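Local coordinates for PF14_0633 protein (Plasmodium falciparum, PDB 3IGM) that binds a specific DNA sequence through its AP2 domain, here as a domain-swapped dimer, and regulates transcription in the malaria parasite, at a contact of chain A with DNA and the interface of chains A and B. Coordinates in Å, arbitrary orientation; residue numbers count along the deposited sequence, not the author numbering. Chains: chain A/B, PF14_0633 protein.

Contact 1: a contact of chain A with DNA. Residues chain A 12, 21, 23, 30, 32. With nucleotides of chain D; nucleotides of chain C.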
# COMPACT_ATOMS: atom_id res chain seq x y z
N SER A 12 8.85 -2.99 13.06
CA SER A 12 7.47 -3.48 12.87
C SER A 12 6.68 -2.68 11.85
O SER A 12 6.87 -1.47 11.70
CB SER A 12 6.70 -3.55 14.19
OG SER A 12 6.80 -2.34 14.93
N LEU A 21 8.25 0.92 11.09
CA LEU A 21 8.92 1.80 12.03
C LEU A 21 9.97 1.02 12.80
O LEU A 21 9.75 -0.11 13.23
CB LEU A 21 7.97 2.54 12.98
CG LEU A 21 6.66 3.21 12.56
CD1 LEU A 21 6.23 4.24 13.59
CD2 LEU A 21 6.64 3.80 11.18
N PHE A 23 11.90 1.09 16.11
CA PHE A 23 11.77 1.59 17.47
C PHE A 23 13.09 1.35 18.17
O PHE A 23 13.65 0.26 18.09
CB PHE A 23 10.62 0.89 18.21
CG PHE A 23 9.26 1.37 17.77
CD1 PHE A 23 8.61 2.39 18.46
CD2 PHE A 23 8.65 0.83 16.63
CE1 PHE A 23 7.37 2.86 18.05
CE2 PHE A 23 7.41 1.30 16.20
CZ PHE A 23 6.76 2.31 16.91
N ARG A 30 12.04 6.09 24.51
CA ARG A 30 11.68 5.27 23.36
C ARG A 30 11.21 6.12 22.18
O ARG A 30 10.35 7.00 22.32
CB ARG A 30 10.61 4.23 23.72
CG ARG A 30 10.50 3.11 22.69
CD ARG A 30 9.42 2.13 23.09
NE ARG A 30 9.45 0.90 22.29
CZ ARG A 30 8.40 0.10 22.11
NH1 ARG A 30 7.21 0.39 22.66
NH2 ARG A 30 8.53 -0.99 21.37
N SER A 32 10.95 6.38 17.53
CA SER A 32 10.74 5.62 16.30
C SER A 32 11.17 6.38 15.05
O SER A 32 11.11 7.61 15.00
CB SER A 32 9.28 5.17 16.17
OG SER A 32 8.42 6.27 15.89
P DA D 4 10.29 10.54 18.30
OP1 DA D 4 11.33 11.42 18.87
OP2 DA D 4 10.53 9.11 18.00
O5' DA D 4 9.03 10.60 19.28
C5' DA D 4 8.33 11.84 19.52
C4' DA D 4 7.28 11.59 20.59
O4' DA D 4 6.22 10.76 20.05
C3' DA D 4 7.77 10.83 21.82
O3' DA D 4 7.09 11.37 22.94
C2' DA D 4 7.43 9.36 21.54
C1' DA D 4 6.20 9.47 20.64
N9 DA D 4 6.10 8.49 19.56
C8 DA D 4 7.10 7.89 18.85
N7 DA D 4 6.68 7.05 17.93
C5 DA D 4 5.29 7.10 18.03
C6 DA D 4 4.24 6.45 17.35
N6 DA D 4 4.42 5.57 16.34
N1 DA D 4 2.96 6.74 17.73
C2 DA D 4 2.74 7.61 18.71
N3 DA D 4 3.65 8.27 19.43
C4 DA D 4 4.91 7.98 19.04
P DT D 5 7.24 10.77 24.43
OP1 DT D 5 7.26 11.94 25.33
OP2 DT D 5 8.34 9.77 24.49
O5' DT D 5 5.89 9.96 24.61
C5' DT D 5 4.64 10.58 24.33
C4' DT D 5 3.57 9.52 24.39
O4' DT D 5 3.68 8.66 23.24
C3' DT D 5 3.60 8.60 25.60
O3' DT D 5 2.29 8.67 26.14
C2' DT D 5 3.97 7.23 25.02
C1' DT D 5 3.36 7.35 23.63
N1 DT D 5 3.88 6.46 22.56
C2 DT D 5 2.97 5.85 21.72
O2 DT D 5 1.76 5.97 21.84
N3 DT D 5 3.52 5.05 20.74
C4 DT D 5 4.87 4.83 20.51
O4 DT D 5 5.24 4.10 19.61
C5 DT D 5 5.78 5.51 21.41
C7 DT D 5 7.27 5.35 21.27
C6 DT D 5 5.25 6.29 22.38
P DG D 6 1.72 7.88 27.42
OP1 DG D 6 0.99 8.88 28.23
OP2 DG D 6 2.74 7.00 28.03
O5' DG D 6 0.67 6.92 26.71
C5' DG D 6 -0.26 7.40 25.74
C4' DG D 6 -1.22 6.28 25.37
O4' DG D 6 -0.66 5.40 24.37
C3' DG D 6 -1.62 5.35 26.51
O3' DG D 6 -2.98 5.01 26.31
C2' DG D 6 -0.65 4.17 26.38
C1' DG D 6 -0.45 4.09 24.88
N9 DG D 6 0.89 3.75 24.39
C8 DG D 6 2.07 4.34 24.77
N7 DG D 6 3.10 3.86 24.14
C5 DG D 6 2.57 2.90 23.28
C6 DG D 6 3.22 2.05 22.34
O6 DG D 6 4.43 2.01 22.08
N1 DG D 6 2.32 1.22 21.67
C2 DG D 6 0.96 1.21 21.87
N2 DG D 6 0.24 0.35 21.13
N3 DG D 6 0.35 2.01 22.74
C4 DG D 6 1.21 2.83 23.41
O5' DT C 1 11.36 -3.37 22.95
C5' DT C 1 11.42 -4.79 23.24
C4' DT C 1 10.22 -5.61 22.74
O4' DT C 1 9.21 -5.73 23.78
C3' DT C 1 9.49 -5.12 21.48
O3' DT C 1 9.87 -5.95 20.37
C2' DT C 1 8.00 -5.30 21.76
C1' DT C 1 7.91 -5.47 23.26
N1 DT C 1 7.34 -4.34 24.06
C2 DT C 1 5.99 -4.37 24.41
O2 DT C 1 5.23 -5.25 24.05
N3 DT C 1 5.56 -3.32 25.18
C4 DT C 1 6.34 -2.26 25.64
O4 DT C 1 5.87 -1.35 26.33
C5 DT C 1 7.74 -2.29 25.26
C7 DT C 1 8.69 -1.21 25.69
C6 DT C 1 8.16 -3.31 24.50
P DG C 2 9.70 -5.51 18.83
OP1 DG C 2 10.65 -6.36 18.08
OP2 DG C 2 9.76 -4.03 18.74
O5' DG C 2 8.22 -5.92 18.39
C5' DG C 2 7.69 -7.27 18.49
C4' DG C 2 6.19 -7.27 18.16
O4' DG C 2 5.49 -6.46 19.14
C3' DG C 2 5.78 -6.65 16.82
O3' DG C 2 4.61 -7.28 16.29
C2' DG C 2 5.51 -5.18 17.16
C1' DG C 2 4.93 -5.30 18.56
N9 DG C 2 5.25 -4.23 19.50
C8 DG C 2 6.44 -3.58 19.69
N7 DG C 2 6.40 -2.69 20.65
C5 DG C 2 5.09 -2.76 21.11
C6 DG C 2 4.44 -2.04 22.14
O6 DG C 2 4.90 -1.16 22.86
N1 DG C 2 3.11 -2.43 22.27
C2 DG C 2 2.48 -3.40 21.53
N2 DG C 2 1.19 -3.65 21.80
N3 DG C 2 3.08 -4.08 20.57
C4 DG C 2 4.38 -3.71 20.42
P DC C 3 4.10 -6.99 14.79
OP1 DC C 3 3.13 -8.04 14.42
OP2 DC C 3 5.32 -6.81 13.95
O5' DC C 3 3.34 -5.57 14.90
C5' DC C 3 1.95 -5.53 15.21
C4' DC C 3 1.46 -4.19 15.72
O4' DC C 3 2.25 -3.64 16.80
C3' DC C 3 1.31 -3.08 14.68
O3' DC C 3 -0.02 -2.70 14.77
C2' DC C 3 2.17 -1.95 15.22
C1' DC C 3 2.05 -2.25 16.72
N1 DC C 3 3.03 -1.50 17.56
C2 DC C 3 2.59 -0.85 18.74
O2 DC C 3 1.41 -0.91 19.06
N3 DC C 3 3.50 -0.17 19.48
C4 DC C 3 4.77 -0.12 19.10
N4 DC C 3 5.63 0.57 19.85
C5 DC C 3 5.24 -0.77 17.92
C6 DC C 3 4.34 -1.44 17.18
P DA C 4 -0.96 -2.28 13.56
OP1 DA C 4 -1.53 -3.52 13.00
OP2 DA C 4 -0.34 -1.28 12.66
O5' DA C 4 -2.06 -1.51 14.44
C5' DA C 4 -2.48 -2.06 15.72
C4' DA C 4 -3.16 -1.05 16.63
O4' DA C 4 -2.21 -0.35 17.47
C3' DA C 4 -3.95 0.06 15.97
O3' DA C 4 -5.02 0.37 16.86
C2' DA C 4 -2.94 1.20 15.86
C1' DA C 4 -2.15 1.04 17.15
N9 DA C 4 -0.74 1.37 17.09
C8 DA C 4 0.15 0.91 16.14
N7 DA C 4 1.37 1.34 16.32
C5 DA C 4 1.31 2.13 17.46
C6 DA C 4 2.29 2.87 18.17
N6 DA C 4 3.58 2.93 17.80
N1 DA C 4 1.90 3.54 19.27
C2 DA C 4 0.61 3.49 19.64
N3 DA C 4 -0.40 2.83 19.06
C4 DA C 4 0.01 2.15 17.96
O HOH W 1 10.81 -2.35 20.40
O HOH W 2 8.21 7.20 24.33
O HOH W 3 8.62 -2.63 16.74

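Contact 2: the interface of chains A and B. Residues chain A 13, 18, 37, 40, 44; chain B 13, 18, 37, 40.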
# COMPACT_ATOMS: atom_id res chain seq x y z
N TRP A 13 5.80 -3.40 11.16
CA TRP A 13 4.89 -2.83 10.19
C TRP A 13 3.72 -2.10 10.87
O TRP A 13 2.96 -2.68 11.65
CB TRP A 13 4.38 -3.95 9.28
CG TRP A 13 3.55 -3.47 8.12
CD1 TRP A 13 2.20 -3.65 7.96
CD2 TRP A 13 4.01 -2.76 6.96
NE1 TRP A 13 1.79 -3.09 6.78
CE2 TRP A 13 2.88 -2.54 6.14
CE3 TRP A 13 5.26 -2.28 6.54
CZ2 TRP A 13 2.96 -1.86 4.91
CZ3 TRP A 13 5.34 -1.61 5.32
CH2 TRP A 13 4.20 -1.41 4.52
N CYS A 18 1.20 2.20 6.54
CA CYS A 18 1.78 1.42 5.46
C CYS A 18 3.31 1.65 5.43
O CYS A 18 3.90 1.98 4.39
CB CYS A 18 1.12 1.78 4.13
SG CYS A 18 1.54 0.70 2.76
N PRO A 37 7.73 2.21 2.09
CA PRO A 37 8.25 1.61 0.86
C PRO A 37 8.74 2.71 -0.08
O PRO A 37 8.10 3.77 -0.21
CB PRO A 37 7.03 0.90 0.27
CG PRO A 37 6.20 0.54 1.46
CD PRO A 37 6.42 1.64 2.47
N PHE A 40 6.57 5.01 -2.64
CA PHE A 40 5.19 4.60 -2.36
C PHE A 40 4.17 5.56 -2.97
O PHE A 40 3.22 5.11 -3.61
CB PHE A 40 4.92 4.39 -0.87
CG PHE A 40 3.51 3.91 -0.59
CD1 PHE A 40 3.13 2.60 -0.91
CD2 PHE A 40 2.56 4.76 -0.04
CE1 PHE A 40 1.83 2.15 -0.68
CE2 PHE A 40 1.25 4.32 0.21
CZ PHE A 40 0.89 3.02 -0.12
N LYS A 44 1.61 4.39 -5.79
CA LYS A 44 0.21 4.38 -5.36
C LYS A 44 -0.64 5.22 -6.32
O LYS A 44 -1.71 4.80 -6.75
CB LYS A 44 0.05 4.88 -3.91
CG LYS A 44 -1.38 4.78 -3.35
CD LYS A 44 -1.45 5.28 -1.91
CE LYS A 44 -2.88 5.30 -1.39
NZ LYS A 44 -3.01 6.14 -0.16
N TRP B 13 -9.72 2.64 -2.11
CA TRP B 13 -8.58 2.07 -1.41
C TRP B 13 -9.02 1.03 -0.36
O TRP B 13 -9.79 1.34 0.54
CB TRP B 13 -7.83 3.19 -0.71
CG TRP B 13 -6.52 2.80 -0.12
CD1 TRP B 13 -6.19 2.79 1.21
CD2 TRP B 13 -5.35 2.39 -0.82
NE1 TRP B 13 -4.89 2.39 1.38
CE2 TRP B 13 -4.35 2.14 0.14
CE3 TRP B 13 -5.04 2.21 -2.18
CZ2 TRP B 13 -3.06 1.72 -0.20
CZ3 TRP B 13 -3.76 1.79 -2.53
CH2 TRP B 13 -2.78 1.55 -1.54
N CYS B 18 -3.85 -2.91 0.88
CA CYS B 18 -2.97 -1.85 0.38
C CYS B 18 -3.06 -1.74 -1.17
O CYS B 18 -2.04 -1.72 -1.88
CB CYS B 18 -1.52 -2.03 0.87
SG CYS B 18 -0.54 -0.48 0.94
N PRO B 37 -0.05 -1.05 -5.89
CA PRO B 37 1.06 -0.25 -6.41
C PRO B 37 2.06 -1.20 -7.10
O PRO B 37 2.32 -2.29 -6.58
CB PRO B 37 1.67 0.38 -5.15
CG PRO B 37 0.54 0.40 -4.15
CD PRO B 37 -0.25 -0.84 -4.44
N PHE B 40 5.10 -3.01 -5.19
CA PHE B 40 4.86 -2.88 -3.76
C PHE B 40 5.67 -3.86 -2.93
O PHE B 40 6.32 -3.47 -1.96
CB PHE B 40 3.37 -3.01 -3.41
CG PHE B 40 3.10 -2.96 -1.93
CD1 PHE B 40 3.06 -1.74 -1.26
CD2 PHE B 40 2.91 -4.14 -1.21
CE1 PHE B 40 2.83 -1.69 0.12
CE2 PHE B 40 2.68 -4.11 0.17
CZ PHE B 40 2.63 -2.88 0.84

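Contact 1: a contact of chain A with DNA
The guanidinium of A:Arg30 meets the major-groove edge of DG2 of chain C on the DNA-binding sheet of an AP2 domain. Its CG is anti to the backbone N (chi1 -163°) and the chain runs extended to NE, carrying the charged tip to the base. On the way CB and CG of A:Arg30 run past the methyl of DT5 of chain D, CG 4.2 Å from C7; CD lies between the methyls of DT5 and DT1 of chain C, and NE comes 4.1 Å from C7 of DT1. At the end A:Arg30 NH1 donates to O6 of DG2 at 2.8 Å and NH2 to its N7 at 2.8 Å, both acceptors almost in the guanidinium plane: the classic arginine reading of guanine. The DT1 methyl lies over one guanidinium face toward the rim, and CD1 of A:Phe23 over the rim of the other. NH2 also reaches water 1, which bonds to OP2 of DG2.

A:Phe23 turns a face to N4 of DC3 of chain C, 3.4 Å above the ring plane toward the rim, with CB of A:Ser32 opposite, likewise toward the rim; a flat, apolar ring suits this place between bases and sheet. Small A:Ser12 packs CB against C2' of DG2, and its OG reaches OP2 of DG2 through water 3. A:Ser32, short enough to sit close, bonds twice to DA4 of chain D: backbone N to phosphate OP2, and hydroxyl OG to adenine N7 at 2.8 Å.

Contact 2: the interface of chains A and B
A:Cys18 and B:Cys18 face each other across the two-fold axis of this domain-swapped AP2 dimer. They are modelled as an interchain disulfide, but their SG atoms stand 3.0 Å apart, too long for a well-formed bond, so the link in this model is doubtful. Both sulfurs are anti to their backbone N (chi1 -170° in A:Cys18), which directs them toward the axis.

One tightly packed part lies around these sulfurs. A:Phe40 and B:Phe40, each at the first turn of its helix, lie side by side and point the same way, with their CE1 atoms 4.1 Å apart. Each CE1 also touches the sulfur of the other chain, 3.8 Å from B:Phe40 CE1 to A:Cys18 SG. Cysteine is small and polarisable enough to sit beside two aromatic rings, and phenylalanine can fill the centre without bringing polar atoms that need partners.

Beyond this centre a long, extended side chain packs just as closely. A:Lys44 crosses B:Trp13 at about a right angle and lays its CE over the six-membered ring of the indole, 3.5 Å from the centroid, as a CH-pi contact; CG touches the rim at CZ3. The broad indole suits a methylene chain, and CE, made electron-poor by the neighbouring amine, may strengthen the contact.

The looser part is the same on both sides of the axis. The tip of A:Phe40 meets that of B:Trp13, CZ to CZ2, at 4.2 Å, and A:Trp13 with B:Phe40 is its two-fold twin. The compact ring of B:Pro37 sets CG 4.1 Å from A:Phe40 CE1; in the twin, A:Pro37 CG stays 4.3 Å from B:Phe40 CE1.

About 19 Å separates the C-alpha centres of contact 1 and contact 2, and no residue belongs to both. Strand 11-14 joins them directly: A:Ser12 reaches the DNA by way of water 3 in contact 1, while its neighbour A:Trp13 lies in contact 2. The other DNA-reading residues stand on strands 19-26 and 29-35, whereas the dimer contact draws on the loop residues A:Cys18 and A:Pro37 and on helix 40-57. The sheet mainly reads the DNA, though A:Trp13 of strand 11-14 also takes part in the dimer contact. Such a dimer could hold two DNA-reading sheets in a set relation, one in each copy.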